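Local atomic coordinates of uncharacterized protein BT9727_2919 (Bacillus thuringiensis serovar konkukian, PDB entry 3GGM), a protein that is of uncharacterized function but, as part of an amidohydrolase 3 family member, probably belongs to an enzyme hydrolysing non-peptide carbon-nitrogen bonds. Residues Met1-Met6 with Ser44-Thr49; Leu8-Ile13 with Lys51-Arg56. One frame throughout, in Å; residues are numbered along the deposited sequence.

Contact 1. Residues Met1-Met6 with Ser44-Thr49; sequences MNVPDM and SATEKT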
loop_
_atom_site.group_PDB
_atom_site.type_symbol
_atom_site.label_atom_id
_atom_site.label_comp_id
_atom_site.label_asym_id
_atom_site.label_seq_id
_atom_site.Cartn_x
_atom_site.Cartn_y
_atom_site.Cartn_z
ATOM N N MET A 1 -31.242 8.222 -15.833
ATOM C CA MET A 1 -30.440 9.147 -14.984
ATOM C C MET A 1 -29.333 8.365 -14.282
ATOM O O MET A 1 -29.560 7.254 -13.800
ATOM C CB MET A 1 -31.351 9.819 -13.955
ATOM C CG MET A 1 -30.664 10.806 -13.039
ATOM S SD MET A 1 -31.842 11.468 -11.845
ATOM C CE MET A 1 -31.870 13.167 -12.284
ATOM N N ASN A 2 -28.139 8.949 -14.228
ATOM C CA ASN A 2 -26.987 8.304 -13.600
ATOM C C ASN A 2 -26.871 8.622 -12.110
ATOM O O ASN A 2 -26.588 9.759 -11.731
ATOM C CB ASN A 2 -25.697 8.743 -14.295
ATOM C CG ASN A 2 -25.785 8.642 -15.804
ATOM O OD1 ASN A 2 -26.052 7.572 -16.350
ATOM N ND2 ASN A 2 -25.556 9.761 -16.486
ATOM N N VAL A 3 -27.070 7.611 -11.273
ATOM C CA VAL A 3 -26.982 7.783 -9.828
ATOM C C VAL A 3 -25.875 6.893 -9.269
ATOM O O VAL A 3 -25.860 5.684 -9.509
ATOM C CB VAL A 3 -28.315 7.411 -9.138
ATOM C CG1 VAL A 3 -28.222 7.689 -7.653
ATOM C CG2 VAL A 3 -29.460 8.202 -9.745
ATOM N N PRO A 4 -24.927 7.479 -8.518
ATOM C CA PRO A 4 -23.832 6.688 -7.945
ATOM C C PRO A 4 -24.283 5.834 -6.766
ATOM O O PRO A 4 -25.230 6.188 -6.063
ATOM C CB PRO A 4 -22.822 7.753 -7.524
ATOM C CG PRO A 4 -23.708 8.893 -7.111
ATOM C CD PRO A 4 -24.752 8.913 -8.222
ATOM N N ASP A 5 -23.604 4.713 -6.545
ATOM C CA ASP A 5 -23.955 3.849 -5.426
ATOM C C ASP A 5 -23.290 4.348 -4.154
ATOM O O ASP A 5 -23.821 4.187 -3.056
ATOM C CB ASP A 5 -23.510 2.407 -5.684
ATOM C CG ASP A 5 -24.133 1.820 -6.933
ATOM O OD1 ASP A 5 -25.310 2.138 -7.215
ATOM O OD2 ASP A 5 -23.446 1.036 -7.623
ATOM N N MET A 6 -22.131 4.976 -4.314
ATOM C CA MET A 6 -21.373 5.475 -3.176
ATOM C C MET A 6 -20.710 6.812 -3.487
ATOM O O MET A 6 -20.288 7.054 -4.613
ATOM C CB MET A 6 -20.304 4.442 -2.803
ATOM C CG MET A 6 -19.207 4.948 -1.884
ATOM S SD MET A 6 -19.765 5.255 -0.203
ATOM C CE MET A 6 -19.904 3.537 0.389
ATOM N N SER A 44 -25.764 14.846 -6.892
ATOM C CA SER A 44 -26.111 13.755 -7.804
ATOM C C SER A 44 -26.637 12.540 -7.053
ATOM O O SER A 44 -27.176 11.611 -7.654
ATOM C CB SER A 44 -24.883 13.337 -8.607
ATOM O OG SER A 44 -23.969 12.637 -7.776
ATOM N N ALA A 45 -26.478 12.551 -5.735
ATOM C CA ALA A 45 -26.918 11.443 -4.901
ATOM C C ALA A 45 -28.437 11.369 -4.728
ATOM O O ALA A 45 -29.148 12.358 -4.905
ATOM C CB ALA A 45 -26.255 11.545 -3.531
ATOM N N THR A 46 -28.917 10.177 -4.385
ATOM C CA THR A 46 -30.335 9.934 -4.122
ATOM C C THR A 46 -30.407 8.972 -2.938
ATOM O O THR A 46 -29.388 8.431 -2.510
ATOM C CB THR A 46 -31.070 9.297 -5.334
ATOM O OG1 THR A 46 -30.517 8.007 -5.617
ATOM C CG2 THR A 46 -30.942 10.184 -6.556
ATOM N N GLU A 47 -31.610 8.769 -2.412
ATOM C CA GLU A 47 -31.835 7.886 -1.270
ATOM C C GLU A 47 -30.958 6.631 -1.260
ATOM O O GLU A 47 -30.478 6.210 -0.206
ATOM C CB GLU A 47 -33.312 7.470 -1.234
ATOM C CG GLU A 47 -34.292 8.633 -1.095
ATOM C CD GLU A 47 -34.481 9.080 0.347
ATOM O OE1 GLU A 47 -35.030 8.288 1.151
ATOM O OE2 GLU A 47 -34.084 10.221 0.676
ATOM N N LYS A 48 -30.741 6.045 -2.431
ATOM C CA LYS A 48 -29.950 4.825 -2.544
ATOM C C LYS A 48 -28.432 4.987 -2.458
ATOM O O LYS A 48 -27.724 4.055 -2.077
ATOM C CB LYS A 48 -30.302 4.106 -3.847
ATOM C CG LYS A 48 -31.764 3.693 -3.941
ATOM C CD LYS A 48 -32.011 2.793 -5.146
ATOM C CE LYS A 48 -33.468 2.358 -5.220
ATOM N NZ LYS A 48 -33.690 1.413 -6.354
ATOM N N THR A 49 -27.927 6.163 -2.803
ATOM C CA THR A 49 -26.488 6.379 -2.779
ATOM C C THR A 49 -25.904 6.404 -1.372
ATOM O O THR A 49 -26.343 7.179 -0.523
ATOM C CB THR A 49 -26.112 7.702 -3.482
ATOM O OG1 THR A 49 -26.376 8.799 -2.604
ATOM C CG2 THR A 49 -26.940 7.888 -4.734
HETATM O O HOH W 1 -27.848 11.760 -10.325
#

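Contact 2. Residues Leu8-Ile13 with Lys51-Arg56; sequences LYNGKI and KIDLKR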
loop_
_atom_site.group_PDB
_atom_site.type_symbol
_atom_site.label_atom_id
_atom_site.label_comp_id
_atom_site.label_asym_id
_atom_site.label_seq_id
_atom_site.Cartn_x
_atom_site.Cartn_y
_atom_site.Cartn_z
ATOM N N LEU A 8 -17.850 9.306 -1.505
ATOM C CA LEU A 8 -16.985 9.599 -0.375
ATOM C C LEU A 8 -16.612 11.060 -0.569
ATOM O O LEU A 8 -16.135 11.432 -1.641
ATOM C CB LEU A 8 -15.725 8.734 -0.403
ATOM C CG LEU A 8 -15.875 7.215 -0.262
ATOM C CD1 LEU A 8 -16.320 6.610 -1.586
ATOM C CD2 LEU A 8 -14.539 6.617 0.139
ATOM N N TYR A 9 -16.845 11.888 0.447
ATOM C CA TYR A 9 -16.522 13.313 0.334
ATOM C C TYR A 9 -15.812 13.875 1.563
ATOM O O TYR A 9 -15.628 13.183 2.564
ATOM C CB TYR A 9 -17.789 14.128 0.074
ATOM C CG TYR A 9 -18.765 14.087 1.229
ATOM C CD1 TYR A 9 -19.506 12.940 1.506
ATOM C CD2 TYR A 9 -18.900 15.183 2.081
ATOM C CE1 TYR A 9 -20.365 12.883 2.618
ATOM C CE2 TYR A 9 -19.747 15.139 3.186
ATOM C CZ TYR A 9 -20.474 13.990 3.451
ATOM O OH TYR A 9 -21.296 13.962 4.555
ATOM N N ASN A 10 -15.427 15.145 1.462
ATOM C CA ASN A 10 -14.725 15.866 2.518
ATOM C C ASN A 10 -13.429 15.177 2.948
ATOM O O ASN A 10 -13.112 15.078 4.146
ATOM C CB ASN A 10 -15.656 16.079 3.720
ATOM C CG ASN A 10 -15.027 16.934 4.794
ATOM O OD1 ASN A 10 -14.388 17.940 4.499
ATOM N ND2 ASN A 10 -15.219 16.547 6.058
ATOM N N GLY A 11 -12.671 14.721 1.951
ATOM C CA GLY A 11 -11.409 14.052 2.213
ATOM C C GLY A 11 -10.290 14.553 1.320
ATOM O O GLY A 11 -10.385 15.630 0.723
ATOM N N LYS A 12 -9.210 13.784 1.246
ATOM C CA LYS A 12 -8.068 14.130 0.408
ATOM C C LYS A 12 -7.892 12.912 -0.476
ATOM O O LYS A 12 -7.578 11.829 0.013
ATOM C CB LYS A 12 -6.819 14.349 1.260
ATOM C CG LYS A 12 -6.989 15.443 2.308
ATOM C CD LYS A 12 -5.870 15.389 3.334
ATOM C CE LYS A 12 -6.054 16.450 4.406
ATOM N NZ LYS A 12 -4.981 16.374 5.446
ATOM N N ILE A 13 -8.107 13.093 -1.774
ATOM C CA ILE A 13 -8.013 11.988 -2.717
ATOM C C ILE A 13 -7.110 12.298 -3.914
ATOM O O ILE A 13 -7.388 13.198 -4.710
ATOM C CB ILE A 13 -9.415 11.617 -3.224
ATOM C CG1 ILE A 13 -10.378 11.507 -2.036
ATOM C CG2 ILE A 13 -9.358 10.310 -4.002
ATOM C CD1 ILE A 13 -11.847 11.572 -2.404
ATOM N N LYS A 51 -23.245 7.449 1.255
ATOM C CA LYS A 51 -22.336 8.580 1.336
ATOM C C LYS A 51 -21.454 8.462 2.570
ATOM O O LYS A 51 -21.925 8.138 3.656
ATOM C CB LYS A 51 -23.121 9.894 1.342
ATOM C CG LYS A 51 -24.359 9.874 2.210
ATOM C CD LYS A 51 -25.161 11.165 2.077
ATOM C CE LYS A 51 -25.699 11.346 0.667
ATOM N NZ LYS A 51 -26.572 12.550 0.554
ATOM N N ILE A 52 -20.164 8.706 2.385
ATOM C CA ILE A 52 -19.215 8.607 3.481
ATOM C C ILE A 52 -18.426 9.892 3.666
ATOM O O ILE A 52 -17.660 10.298 2.792
ATOM C CB ILE A 52 -18.200 7.468 3.249
ATOM C CG1 ILE A 52 -18.929 6.130 3.113
ATOM C CG2 ILE A 52 -17.205 7.426 4.395
ATOM C CD1 ILE A 52 -18.000 4.956 2.879
ATOM N N ASP A 53 -18.614 10.516 4.819
ATOM C CA ASP A 53 -17.904 11.738 5.156
ATOM C C ASP A 53 -16.527 11.291 5.643
ATOM O O ASP A 53 -16.396 10.761 6.750
ATOM C CB ASP A 53 -18.648 12.484 6.271
ATOM C CG ASP A 53 -17.937 13.753 6.696
ATOM O OD1 ASP A 53 -16.759 13.928 6.325
ATOM O OD2 ASP A 53 -18.560 14.574 7.404
ATOM N N LEU A 54 -15.510 11.500 4.810
ATOM C CA LEU A 54 -14.141 11.109 5.125
ATOM C C LEU A 54 -13.502 11.890 6.287
ATOM O O LEU A 54 -12.407 11.549 6.740
ATOM C CB LEU A 54 -13.263 11.257 3.872
ATOM C CG LEU A 54 -13.626 10.319 2.716
ATOM C CD1 LEU A 54 -12.891 10.738 1.449
ATOM C CD2 LEU A 54 -13.285 8.870 3.103
ATOM N N LYS A 55 -14.174 12.944 6.743
ATOM C CA LYS A 55 -13.661 13.757 7.849
ATOM C C LYS A 55 -12.186 14.118 7.672
ATOM O O LYS A 55 -11.392 14.022 8.607
ATOM C CB LYS A 55 -13.873 13.019 9.175
ATOM C CG LYS A 55 -15.345 12.795 9.489
ATOM C CD LYS A 55 -15.554 12.264 10.904
ATOM C CE LYS A 55 -17.029 12.231 11.249
ATOM N NZ LYS A 55 -17.270 11.591 12.578
ATOM N N ARG A 56 -11.852 14.540 6.456
ATOM C CA ARG A 56 -10.510 14.948 6.051
ATOM C C ARG A 56 -9.427 13.881 6.052
ATOM O O ARG A 56 -8.243 14.198 6.012
ATOM C CB ARG A 56 -10.059 16.180 6.849
ATOM C CG ARG A 56 -10.783 17.474 6.407
ATOM C CD ARG A 56 -10.227 18.026 5.093
ATOM N NE ARG A 56 -8.937 18.697 5.296
ATOM C CZ ARG A 56 -8.117 19.068 4.317
ATOM N NH1 ARG A 56 -8.435 18.836 3.045
ATOM N NH2 ARG A 56 -6.977 19.685 4.606
HETATM O O HOH W 2 -10.497 18.186 1.726
HETATM O O HOH W 3 -5.531 13.771 6.512
#

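Contact 1. Residues Met1-Met6 with Ser44-Thr49
T49, P4 and V3 bury the most surface where the N-terminal lead-in to strand 6-9 lies against the type I beta turn T46-T49, which introduces strand 50-53. This is an edge of the all-beta N-terminal portion of the protein, consistent with the small beta-sandwich that accompanies the barrel in amidohydrolases. The backbones come nearest at D5 and T49, with CA atoms 4.5 Å apart.

T49 is buried and held by its own turn. With chi1 78°, OG1 occupies the crowded position between the backbone N and the carbonyl carbon, and CG2 lies anti to that carbon. T49 OG1 can therefore donate to T46 O at 3.0 Å, in the carbonyl plane and on a lone pair. Two bonds from T49, one from the backbone and one from the side chain, grip T46 O, and the OG1 bond holds the chi1 position that turns CG2 toward M1-M6. P4, also buried, lies alongside T49 and points the same way, with its CG 4.1 Å from T49 CG2. S44 also touches the ring, its OG 3.8 Å from P4 CG and itself bonded to the carbonyl of L41. A27 and T29 of strand 22-29 touch the ring as well.

V3 is partly exposed. CG1 is anti to the backbone N (chi1 -176°), and the V3 side chain crosses that of T49 at about a right angle. Toward T46 the approach is tip to tip, with V3 CG1 3.1 Å from T46 OG1 and V3 CG2 farther off, near T46 CG2.

Beyond P4, D5 and M6 both face I28 in a classic beta bulge, and D5 O receives a CA-H contact from T49. At the outer end, water 1 joins the backbones by donating to N2 O and to S44 O, each at 2.8 Å.

Contact 2. Residues Leu8-Ile13 with Lys51-Arg56
The Y9 ring lies over D53, whose CA sits 4.0 Å from the ring centroid and 24° off its normal, a CH-pi contact displaced toward the rim. CG of Y9 takes the crowded position (chi1 65°), which swings the ring across strand 50-53 and brings OH near D53 CB.

D53 OD1 is gripped twice. N10 ND2 donates at 3.0 Å to the syn lone pair of D53 OD1, almost straight and in the amide plane, whereas K55 N comes from above the carboxylate plane, closing an Asx turn. The backbones are joined by Y9 N to I52 O (2.9 Å). L54 N reaches Y9 O nearly along the C=O axis, and R56 N reaches N10 O.

L8, I52 and L54 form an apolar patch that continues onto H69 of a second subunit. L54 crosses L8 obliquely, L54 CD2 lying 3.9 Å from L8 CD2.

R56 is bent at chi2 and chi3, bringing its guanidinium under the extended K12 chain, whose CE lies 3.3 Å above R56 CZ. Two positive groups thus meet, K12 NZ 4.0 Å from R56 NH2; water 2 bridges R56 NH1 to G11 O, and water 3 links K12 NZ to R56 O.

The L8-I52 and Y9-D53 bridges define a parallel beta pairing in the mixed sheet; beyond it strand 50-53 ends in the D53 Asx turn, while the first chain continues to strand 12-14, which pairs with 58-61.

From the N terminus the chain passes through M1-M6, then L8-I13, and only after strands 22-29 and 32-37 reaches S44-T49 and K51-R56. Contact 1 closes the loop from residue 6 to residue 44, and contact 2 the one from 13 to 51. Because the segments alternate, the two loops cross, with both chains advancing in the same direction. Contact 1 thus aligns the approaches to strands 6-9 and 50-53, and contact 2 holds their parallel pairing and the turns that lead on to strands 12-14 and 58-61, themselves a parallel pair. The contacts, whose centres are about 16 Å apart, meet where M6 CE packs 3.4 Å from I52 CD1.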